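Long-range contacts in endo-beta-1,4-glucanase (Cryptopygus antarcticus, PDB 5H4U), which cuts internal beta-1,4-glucosidic linkages in cellulose, lichenan and cereal beta-glucans, degrading carboxymethylcellulose mainly to cellobiose, cellotriose and cellotetraose: residues R48-N53 with Y72-Q77; V85-A90 with P210-Q215; T114-Q119 with W193-D198; S171-C176 with G186-F191. One frame throughout, in Å; residues are numbered along the deposited sequence.

How the contacts relate
From the N terminus, contact 1 comes first: it closes the disulfide-braced loop 48-77, which lies between strands 19-27 and 80-82, and is complete before contact 2 opens. Contact 2 closes the widest loop, tying strand 85-94 to helix 211-217 near the C terminus. Contact 3 falls within that span and fastens the 106-111/120-128 strand connection to the segment after helix 184-191; contact 4 lies within contact 3, bracing the same helix. No two contacts cross. Neighbours touch in space: Gln77 packs on Phe89, Trp193 packs on Gly86, and the backbone of Phe194 and Asn196 probably hydrogen-bonds to the carbonyls of Trp189 and Arg190.

Contact 1. Residues R48-N53 with Y72-Q77; sequences RTCKAN and YVCNDQ
Cys50 and Cys74 are joined by a disulfide, with their SG atoms 2.0 Å apart and a dihedral of 99° about the bond. Arg48 CG is anti to the backbone N (chi1 -177°) and the chain is extended to NE, ending with one face of the guanidinium against both sulfurs. Backbone bonds make a single antiparallel bridge beside the disulfide: Cys50 N donates to Tyr72 O at 2.9 Å, and Tyr72 N returns a bond to Cys50 O at 2.8 Å. The charged pair is Arg48 NH1 with Asp76 OD2, a 3.3 Å salt bridge in which the two flat groups stand nearly perpendicular. Two side-chain amides grip main-chain carbonyls. Gln77 NE2 reaches Arg48 O at 3.3 Å, while a water links that same oxygen to Gln77 OE1; Asn75 ND2 meets Asn53 O at 3.0 Å, in the carbonyl plane on a lone pair. Tyr72 adds packing: its CD2 comes within 3.6 Å of Ala52 CA, and its side chain lies about 8 Å from that of Asp29, the likely nucleophile. Around this pairing, Thr57 OG1 holds Arg48 NE from within the intervening loop. Helix 152-156 flanks the other end, where Ser154 OG bonds to Tyr72 OH.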
# COMPACT_ATOMS: atom_id res chain seq x y z
N ARG A 48 5.16 -1.43 -10.89
CA ARG A 48 5.48 -0.18 -11.56
C ARG A 48 5.84 0.92 -10.56
O ARG A 48 5.16 1.11 -9.55
CB ARG A 48 4.26 0.25 -12.39
CG ARG A 48 4.40 1.48 -13.21
CD ARG A 48 3.03 1.91 -13.65
NE ARG A 48 3.09 3.24 -14.24
CZ ARG A 48 2.41 4.31 -13.83
NH1 ARG A 48 1.56 4.24 -12.81
NH2 ARG A 48 2.60 5.46 -14.47
N THR A 49 6.94 1.63 -10.81
CA THR A 49 7.24 2.82 -10.05
C THR A 49 7.27 4.04 -10.96
O THR A 49 7.26 3.95 -12.19
CB THR A 49 8.55 2.70 -9.24
OG1 THR A 49 9.53 1.97 -9.98
CG2 THR A 49 8.28 2.02 -7.92
N CYS A 50 7.22 5.20 -10.34
CA CYS A 50 7.00 6.41 -11.10
C CYS A 50 8.05 7.45 -10.76
O CYS A 50 8.81 7.34 -9.78
CB CYS A 50 5.59 6.97 -10.84
SG CYS A 50 4.27 6.03 -11.64
N LYS A 51 8.04 8.49 -11.57
CA LYS A 51 8.84 9.66 -11.31
C LYS A 51 8.18 10.45 -10.19
O LYS A 51 7.10 10.11 -9.70
CB LYS A 51 8.95 10.50 -12.58
CG LYS A 51 9.82 9.90 -13.64
CD LYS A 51 10.87 10.91 -14.07
CE LYS A 51 10.24 12.31 -14.27
NZ LYS A 51 11.26 13.31 -14.76
N ALA A 52 8.83 11.54 -9.79
CA ALA A 52 8.32 12.34 -8.69
C ALA A 52 6.87 12.75 -8.87
O ALA A 52 6.14 12.85 -7.89
CB ALA A 52 9.17 13.59 -8.54
N ASN A 53 6.43 12.93 -10.10
CA ASN A 53 5.09 13.46 -10.28
C ASN A 53 4.01 12.46 -9.91
O ASN A 53 2.85 12.84 -9.78
CB ASN A 53 4.91 13.98 -11.70
CG ASN A 53 5.04 12.91 -12.74
OD1 ASN A 53 4.81 11.72 -12.47
ND2 ASN A 53 5.44 13.30 -13.95
N TYR A 72 9.49 6.81 -7.16
CA TYR A 72 8.48 6.90 -6.11
C TYR A 72 7.33 5.94 -6.38
O TYR A 72 7.24 5.32 -7.45
CB TYR A 72 7.96 8.33 -5.95
CG TYR A 72 9.05 9.29 -5.54
CD1 TYR A 72 9.32 9.52 -4.20
CD2 TYR A 72 9.85 9.90 -6.48
CE1 TYR A 72 10.31 10.36 -3.81
CE2 TYR A 72 10.85 10.74 -6.10
CZ TYR A 72 11.08 10.98 -4.77
OH TYR A 72 12.09 11.82 -4.38
N VAL A 73 6.44 5.81 -5.39
CA VAL A 73 5.20 5.06 -5.61
C VAL A 73 4.26 5.87 -6.49
O VAL A 73 4.21 7.10 -6.43
CB VAL A 73 4.53 4.68 -4.27
CG1 VAL A 73 4.24 5.90 -3.45
CG2 VAL A 73 3.23 3.88 -4.53
N CYS A 74 3.48 5.16 -7.32
CA CYS A 74 2.64 5.82 -8.31
C CYS A 74 1.31 6.28 -7.71
O CYS A 74 0.74 5.60 -6.84
CB CYS A 74 2.39 4.87 -9.48
SG CYS A 74 3.88 4.39 -10.48
N ASN A 75 0.81 7.43 -8.19
CA ASN A 75 -0.48 7.94 -7.74
C ASN A 75 -1.53 6.87 -7.93
O ASN A 75 -2.50 6.78 -7.17
CB ASN A 75 -0.85 9.20 -8.53
CG ASN A 75 0.05 10.39 -8.21
OD1 ASN A 75 0.48 10.56 -7.09
ND2 ASN A 75 0.33 11.22 -9.22
N ASP A 76 -1.28 6.00 -8.90
CA ASP A 76 -2.11 4.90 -9.31
C ASP A 76 -2.29 3.85 -8.23
O ASP A 76 -3.23 3.05 -8.28
CB ASP A 76 -1.33 4.22 -10.45
CG ASP A 76 -2.17 3.85 -11.58
OD1 ASP A 76 -3.38 3.96 -11.42
OD2 ASP A 76 -1.60 3.46 -12.63
N GLN A 77 -1.42 3.86 -7.23
CA GLN A 77 -1.43 2.81 -6.23
C GLN A 77 -2.09 3.24 -4.92
O GLN A 77 -1.72 2.77 -3.85
CB GLN A 77 -0.00 2.29 -6.07
CG GLN A 77 0.26 1.25 -7.17
CD GLN A 77 1.72 0.93 -7.41
OE1 GLN A 77 2.54 0.95 -6.50
NE2 GLN A 77 2.06 0.62 -8.66
O HOH W 1 4.81 1.82 -7.10
O HOH W 2 0.99 2.13 -11.08

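Contact 2. Residues V85-A90 with P210-Q215; sequences VGYGFA and PTILTQ
Leu213 is the bump here, and the hollow lies on strand 85-90 between the rings of Tyr87 and Phe89, with Gly88 at its floor. The branched end of the leucine fills it. CD2 sits over the face of Phe89, 4.0 Å from the ring centroid, and also reaches Gly88 O, while Leu213 CD1 meets the edge of the Tyr87 ring, 4.0 Å from Tyr87 CD1. A second knob comes from Ile212. Its CG2, between the backbone N and the carbonyl carbon, lies over one face of Tyr87, 4.1 Å from the centroid and offset toward the rim. Pro210 then closes in at the edge of that ring, its CG 4.0 Å from Tyr87 CE1. An alanine at Phe89 would probably open a gap beside Leu213, taking away the aromatic face on which CD2 rests. Pro210 is also the N-cap residue, and its carbonyl accepts from both Leu213 N and Thr214 N. The axes of strand 85-90 and helix 211-215 come within 9.0 Å, at a signed angle of -32°. Such packing of a helix on a barrel strand, without a hydrogen bond across it, fits this family's double-psi beta-barrel, with the helix lying against strand 85-94.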
# COMPACT_ATOMS: atom_id res chain seq x y z
N VAL A 85 -16.74 -2.98 -2.53
CA VAL A 85 -15.53 -3.70 -2.17
C VAL A 85 -14.37 -2.73 -2.20
O VAL A 85 -14.23 -1.94 -3.14
CB VAL A 85 -15.27 -4.89 -3.10
CG1 VAL A 85 -14.12 -5.72 -2.57
CG2 VAL A 85 -16.53 -5.72 -3.22
N GLY A 86 -13.54 -2.78 -1.15
CA GLY A 86 -12.32 -2.01 -1.16
C GLY A 86 -11.23 -2.68 -1.98
O GLY A 86 -11.21 -3.90 -2.17
N TYR A 87 -10.33 -1.84 -2.49
CA TYR A 87 -9.20 -2.29 -3.29
C TYR A 87 -8.00 -1.44 -2.96
O TYR A 87 -8.13 -0.26 -2.66
CB TYR A 87 -9.50 -2.23 -4.80
CG TYR A 87 -10.42 -3.34 -5.22
CD1 TYR A 87 -9.92 -4.57 -5.58
CD2 TYR A 87 -11.80 -3.16 -5.22
CE1 TYR A 87 -10.76 -5.59 -5.94
CE2 TYR A 87 -12.66 -4.18 -5.58
CZ TYR A 87 -12.12 -5.40 -5.94
OH TYR A 87 -12.96 -6.43 -6.30
N GLY A 88 -6.82 -2.04 -2.96
CA GLY A 88 -5.65 -1.25 -2.69
C GLY A 88 -4.39 -2.06 -2.76
O GLY A 88 -4.36 -3.19 -3.25
N PHE A 89 -3.33 -1.45 -2.26
CA PHE A 89 -2.02 -2.05 -2.21
C PHE A 89 -1.53 -2.02 -0.77
O PHE A 89 -1.98 -1.22 0.05
CB PHE A 89 -1.10 -1.33 -3.21
CG PHE A 89 -1.66 -1.32 -4.61
CD1 PHE A 89 -1.32 -2.32 -5.51
CD2 PHE A 89 -2.59 -0.37 -5.01
CE1 PHE A 89 -1.87 -2.35 -6.79
CE2 PHE A 89 -3.14 -0.39 -6.28
CZ PHE A 89 -2.78 -1.37 -7.17
N ALA A 90 -0.63 -2.94 -0.45
CA ALA A 90 -0.22 -3.07 0.94
C ALA A 90 1.19 -3.63 1.04
O ALA A 90 1.71 -4.27 0.12
CB ALA A 90 -1.19 -3.95 1.72
N PRO A 210 -6.99 -9.67 -9.05
CA PRO A 210 -7.93 -9.15 -10.05
C PRO A 210 -7.25 -8.18 -11.00
O PRO A 210 -6.27 -7.52 -10.64
CB PRO A 210 -8.99 -8.45 -9.21
CG PRO A 210 -8.25 -8.04 -7.95
CD PRO A 210 -7.19 -9.08 -7.72
N THR A 211 -7.77 -8.09 -12.22
CA THR A 211 -7.20 -7.16 -13.18
C THR A 211 -7.40 -5.71 -12.77
O THR A 211 -6.67 -4.85 -13.26
CB THR A 211 -7.80 -7.33 -14.58
OG1 THR A 211 -9.20 -7.03 -14.53
CG2 THR A 211 -7.59 -8.74 -15.10
N ILE A 212 -8.37 -5.41 -11.91
CA ILE A 212 -8.50 -4.01 -11.54
C ILE A 212 -7.34 -3.55 -10.67
O ILE A 212 -7.08 -2.35 -10.59
CB ILE A 212 -9.87 -3.71 -10.90
CG1 ILE A 212 -10.12 -2.20 -10.99
CG2 ILE A 212 -10.02 -4.30 -9.51
CD1 ILE A 212 -11.47 -1.75 -10.63
N LEU A 213 -6.62 -4.47 -10.04
CA LEU A 213 -5.38 -4.13 -9.34
C LEU A 213 -4.17 -4.30 -10.26
O LEU A 213 -3.34 -3.40 -10.39
CB LEU A 213 -5.26 -5.00 -8.08
CG LEU A 213 -6.13 -4.60 -6.89
CD1 LEU A 213 -6.08 -5.64 -5.77
CD2 LEU A 213 -5.74 -3.22 -6.35
N THR A 214 -4.05 -5.45 -10.93
CA THR A 214 -2.86 -5.74 -11.73
C THR A 214 -2.75 -4.86 -12.97
O THR A 214 -1.65 -4.71 -13.50
CB THR A 214 -2.82 -7.20 -12.17
OG1 THR A 214 -3.76 -7.43 -13.22
CG2 THR A 214 -3.13 -8.11 -11.02
N GLN A 215 -3.85 -4.30 -13.45
CA GLN A 215 -3.71 -3.35 -14.54
C GLN A 215 -3.10 -2.03 -14.06
O GLN A 215 -2.54 -1.29 -14.86
CB GLN A 215 -5.07 -3.16 -15.23
CG GLN A 215 -5.33 -1.82 -15.87
CD GLN A 215 -6.47 -1.08 -15.16
OE1 GLN A 215 -7.59 -1.60 -15.03
NE2 GLN A 215 -6.18 0.15 -14.68

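Contact 3. Residues T114-Q119 with W193-D198; sequences TAISGQ and WFKNAD
Two overlapping beta turns, type I from Thr114 to Ser117 and type II from Ile116 to Gln119, connect the antiparallel strands 106-111 and 120-128, and they drop Ile116 onto Phe194 and Ala197. Ile116 CD1 lies over one face of the Phe194 ring, 4.3 Å from its centroid, and 3.7 Å from Ala197 CB. The CG2 branch turns instead to the Phe194 carbonyl and to Lys195 CB. Thr114 packs its side chain on Ala197 as well, with Thr114 CB 3.8 Å from Ala197 CB. Its OG1 accepts from Ile116 N at 3.0 Å in a nearly straight bond (170°), an ST turn, which holds the hydroxyl oxygen in place beside Ala197.

At the other end the Gln119 side chain slides past Trp193. The plane of its terminal amide is nearly perpendicular (89°) to the indole, with one end over that face, while Gln119 CB reaches Trp193 CH2 at 4.1 Å. The Lys195 chain, extended beyond CG, passes Ile116 CG2 with CB and CD and brings NZ to Ala115 O, a weak hydrogen bond at 3.4 Å.

Behind, the Trp193 and Phe194 rings each meet Trp189 of helix 184-191, and Trp193 NE1 bonds to Asn84 O. Ile116 also rests on Phe111 of strand 106-111, and Asp198 pairs with Arg26 of strand 19-27.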
# COMPACT_ATOMS: atom_id res chain seq x y z
N THR A 114 -13.61 -3.25 13.45
CA THR A 114 -13.89 -1.86 13.81
C THR A 114 -15.27 -1.43 13.33
O THR A 114 -16.18 -2.25 13.20
CB THR A 114 -12.87 -0.88 13.23
OG1 THR A 114 -12.94 -0.91 11.80
CG2 THR A 114 -11.45 -1.18 13.74
N ALA A 115 -15.43 -0.15 13.09
CA ALA A 115 -16.65 0.29 12.43
C ALA A 115 -16.76 -0.29 11.02
O ALA A 115 -17.85 -0.26 10.45
CB ALA A 115 -16.72 1.81 12.41
N ILE A 116 -15.66 -0.78 10.45
CA ILE A 116 -15.69 -1.40 9.12
C ILE A 116 -15.71 -2.93 9.22
O ILE A 116 -15.40 -3.62 8.24
CB ILE A 116 -14.53 -0.92 8.24
CG1 ILE A 116 -13.18 -1.39 8.78
CG2 ILE A 116 -14.53 0.57 8.16
CD1 ILE A 116 -12.01 -1.00 7.92
N SER A 117 -16.04 -3.47 10.39
CA SER A 117 -16.20 -4.91 10.58
C SER A 117 -17.22 -5.49 9.60
O SER A 117 -18.31 -4.93 9.43
CB SER A 117 -16.65 -5.20 12.01
OG SER A 117 -16.63 -6.59 12.27
N GLY A 118 -16.85 -6.58 8.95
CA GLY A 118 -17.69 -7.19 7.95
C GLY A 118 -17.38 -6.75 6.54
O GLY A 118 -17.77 -7.44 5.59
N GLN A 119 -16.70 -5.61 6.37
CA GLN A 119 -16.36 -5.11 5.06
C GLN A 119 -15.17 -5.86 4.48
O GLN A 119 -14.37 -6.47 5.20
CB GLN A 119 -16.07 -3.60 5.10
CG GLN A 119 -17.20 -2.74 5.63
CD GLN A 119 -16.88 -1.24 5.60
OE1 GLN A 119 -16.11 -0.78 4.76
NE2 GLN A 119 -17.48 -0.48 6.51
N TRP A 193 -15.08 5.22 3.01
CA TRP A 193 -15.32 3.78 2.99
C TRP A 193 -14.62 3.10 4.16
O TRP A 193 -15.17 2.17 4.76
CB TRP A 193 -14.84 3.21 1.67
CG TRP A 193 -15.06 1.72 1.45
CD1 TRP A 193 -16.02 1.16 0.66
CD2 TRP A 193 -14.30 0.62 1.98
NE1 TRP A 193 -15.91 -0.20 0.66
CE2 TRP A 193 -14.87 -0.56 1.47
CE3 TRP A 193 -13.20 0.53 2.84
CZ2 TRP A 193 -14.39 -1.83 1.80
CZ3 TRP A 193 -12.73 -0.72 3.17
CH2 TRP A 193 -13.32 -1.89 2.65
N PHE A 194 -13.41 3.56 4.47
CA PHE A 194 -12.56 2.99 5.51
C PHE A 194 -12.94 3.49 6.90
O PHE A 194 -12.52 2.90 7.89
CB PHE A 194 -11.11 3.34 5.18
CG PHE A 194 -10.08 2.60 5.98
CD1 PHE A 194 -9.71 1.30 5.64
CD2 PHE A 194 -9.45 3.21 7.04
CE1 PHE A 194 -8.74 0.63 6.35
CE2 PHE A 194 -8.48 2.54 7.76
CZ PHE A 194 -8.12 1.24 7.40
N LYS A 195 -13.70 4.59 6.99
CA LYS A 195 -14.30 5.08 8.24
C LYS A 195 -13.28 5.47 9.28
O LYS A 195 -13.59 5.48 10.47
CB LYS A 195 -15.28 4.07 8.83
CG LYS A 195 -16.61 4.09 8.14
CD LYS A 195 -17.55 3.04 8.68
CE LYS A 195 -18.64 2.77 7.68
NZ LYS A 195 -19.51 1.70 8.15
N ASN A 196 -12.07 5.82 8.85
CA ASN A 196 -10.95 6.12 9.74
C ASN A 196 -10.78 5.06 10.83
O ASN A 196 -10.30 5.34 11.93
CB ASN A 196 -11.13 7.51 10.33
CG ASN A 196 -9.88 8.03 11.00
OD1 ASN A 196 -8.76 7.62 10.67
ND2 ASN A 196 -10.06 8.97 11.92
N ALA A 197 -11.08 3.81 10.48
CA ALA A 197 -10.84 2.68 11.36
C ALA A 197 -9.40 2.68 11.82
O ALA A 197 -8.49 2.98 11.04
CB ALA A 197 -11.14 1.37 10.64
N ASP A 198 -9.19 2.36 13.08
CA ASP A 198 -7.86 2.37 13.69
C ASP A 198 -7.37 0.93 13.82
O ASP A 198 -7.82 0.19 14.69
CB ASP A 198 -7.93 3.06 15.05
CG ASP A 198 -6.59 3.45 15.57
OD1 ASP A 198 -5.60 3.45 14.80
OD2 ASP A 198 -6.53 3.79 16.77

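Contact 4. Residues S171-C176 with G186-F191; sequences SSQSEC and GCNWRF
Cys176 and Cys187 form the disulfide that staples the 3-10 turn 173-176 to helix 184-191. Their SG atoms are 2.1 Å apart, and the dihedral about the bond is -94°. Next to the staple, the Phe191 ring lies against the start of the 3-10 segment. Gln173 N stands over the centre of one face, and Gln173 CB makes a CH-pi contact at 4.1 Å from the centroid. Cys176 SG approaches the same ring from its edge, a sulfur-aromatic contact at 5.1 Å from the centroid. An alanine in place of Phe191 would probably leave a gap beside the segment, taking from Gln173 its aromatic face and from Cys176 its sulfur-aromatic partner.

The polar link sits toward the surface: Gln173 NE2 donates to Asn188 OD1 at 2.9 Å, at 160°. Gln173 CG is anti to the backbone N (chi1 -176°), near Asn188 OD1, and beyond the bend at chi2 NE2 comes back to that oxygen, the two amides nearly coplanar.

Further out, the turn is shaped by its own backbone, Glu175 N bonding to Ser172 O and Cys176 N to Gln173 O. Arg190 backs the phenylalanine: NH1 is held by Ile170 O and NH2 by Asn196 OD1. Its CD lies 4.0 Å above the plane of the Phe191 ring, near the rim of the face opposite Gln173 N.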
# COMPACT_ATOMS: atom_id res chain seq x y z
N SER A 171 -5.52 13.44 11.27
CA SER A 171 -6.62 13.06 12.15
C SER A 171 -7.99 13.35 11.57
O SER A 171 -8.97 12.75 12.01
CB SER A 171 -6.55 13.81 13.48
OG SER A 171 -5.37 13.53 14.18
N SER A 172 -8.08 14.21 10.56
CA SER A 172 -9.35 14.71 10.12
C SER A 172 -9.35 14.73 8.62
O SER A 172 -8.33 15.02 7.99
CB SER A 172 -9.58 16.12 10.65
OG SER A 172 -9.44 16.11 12.05
N GLN A 173 -10.51 14.44 8.05
CA GLN A 173 -10.68 14.60 6.62
C GLN A 173 -10.45 16.04 6.20
O GLN A 173 -10.03 16.27 5.06
CB GLN A 173 -12.09 14.14 6.27
CG GLN A 173 -12.44 14.13 4.80
CD GLN A 173 -12.89 15.49 4.32
OE1 GLN A 173 -13.33 16.33 5.11
NE2 GLN A 173 -12.77 15.73 3.03
N SER A 174 -10.63 17.01 7.13
CA SER A 174 -10.31 18.41 6.83
C SER A 174 -8.84 18.58 6.46
O SER A 174 -8.50 19.37 5.57
CB SER A 174 -10.68 19.32 8.00
OG SER A 174 -9.69 19.34 9.02
N GLU A 175 -7.95 17.82 7.11
CA GLU A 175 -6.54 17.91 6.78
C GLU A 175 -6.17 17.19 5.50
O GLU A 175 -5.00 17.29 5.07
CB GLU A 175 -5.68 17.41 7.94
CG GLU A 175 -5.83 18.23 9.20
CD GLU A 175 -5.33 17.52 10.43
OE1 GLU A 175 -6.09 16.70 10.97
OE2 GLU A 175 -4.15 17.76 10.86
N CYS A 176 -7.11 16.52 4.83
CA CYS A 176 -6.78 15.97 3.51
C CYS A 176 -6.36 17.06 2.53
O CYS A 176 -5.60 16.78 1.60
CB CYS A 176 -7.95 15.16 2.96
SG CYS A 176 -8.00 13.42 3.53
N GLY A 186 -7.21 9.05 -2.29
CA GLY A 186 -6.86 8.00 -1.35
C GLY A 186 -7.04 8.46 0.07
O GLY A 186 -7.69 7.79 0.88
N CYS A 187 -6.53 9.65 0.37
CA CYS A 187 -6.74 10.27 1.67
C CYS A 187 -8.20 10.19 2.06
O CYS A 187 -8.55 9.63 3.10
CB CYS A 187 -6.25 11.72 1.61
SG CYS A 187 -6.16 12.53 3.15
N ASN A 188 -9.09 10.67 1.17
CA ASN A 188 -10.51 10.72 1.51
C ASN A 188 -11.09 9.33 1.72
O ASN A 188 -11.94 9.13 2.61
CB ASN A 188 -11.27 11.50 0.44
CG ASN A 188 -11.16 13.01 0.66
OD1 ASN A 188 -11.36 13.50 1.78
ND2 ASN A 188 -10.75 13.74 -0.36
N TRP A 189 -10.65 8.36 0.93
CA TRP A 189 -11.09 6.98 1.10
C TRP A 189 -10.93 6.52 2.55
O TRP A 189 -11.77 5.78 3.07
CB TRP A 189 -10.29 6.12 0.15
CG TRP A 189 -10.58 4.67 0.11
CD1 TRP A 189 -11.39 4.01 -0.76
CD2 TRP A 189 -9.97 3.66 0.94
NE1 TRP A 189 -11.35 2.67 -0.51
CE2 TRP A 189 -10.48 2.43 0.53
CE3 TRP A 189 -9.06 3.70 2.00
CZ2 TRP A 189 -10.12 1.24 1.14
CZ3 TRP A 189 -8.70 2.53 2.60
CH2 TRP A 189 -9.23 1.31 2.18
N ARG A 190 -9.88 6.99 3.23
CA ARG A 190 -9.65 6.55 4.59
C ARG A 190 -10.77 6.99 5.54
O ARG A 190 -11.07 6.30 6.53
CB ARG A 190 -8.30 7.09 5.06
CG ARG A 190 -7.99 6.84 6.50
CD ARG A 190 -6.93 7.77 6.98
NE ARG A 190 -6.88 7.82 8.43
CZ ARG A 190 -6.08 8.61 9.12
NH1 ARG A 190 -5.23 9.43 8.51
NH2 ARG A 190 -6.14 8.59 10.43
N PHE A 191 -11.41 8.13 5.26
CA PHE A 191 -12.47 8.64 6.11
C PHE A 191 -13.86 8.31 5.61
O PHE A 191 -14.82 8.51 6.36
CB PHE A 191 -12.33 10.15 6.28
CG PHE A 191 -11.08 10.56 6.94
CD1 PHE A 191 -10.96 10.43 8.31
CD2 PHE A 191 -10.01 11.04 6.22
CE1 PHE A 191 -9.82 10.78 8.95
CE2 PHE A 191 -8.85 11.39 6.86
CZ PHE A 191 -8.76 11.26 8.24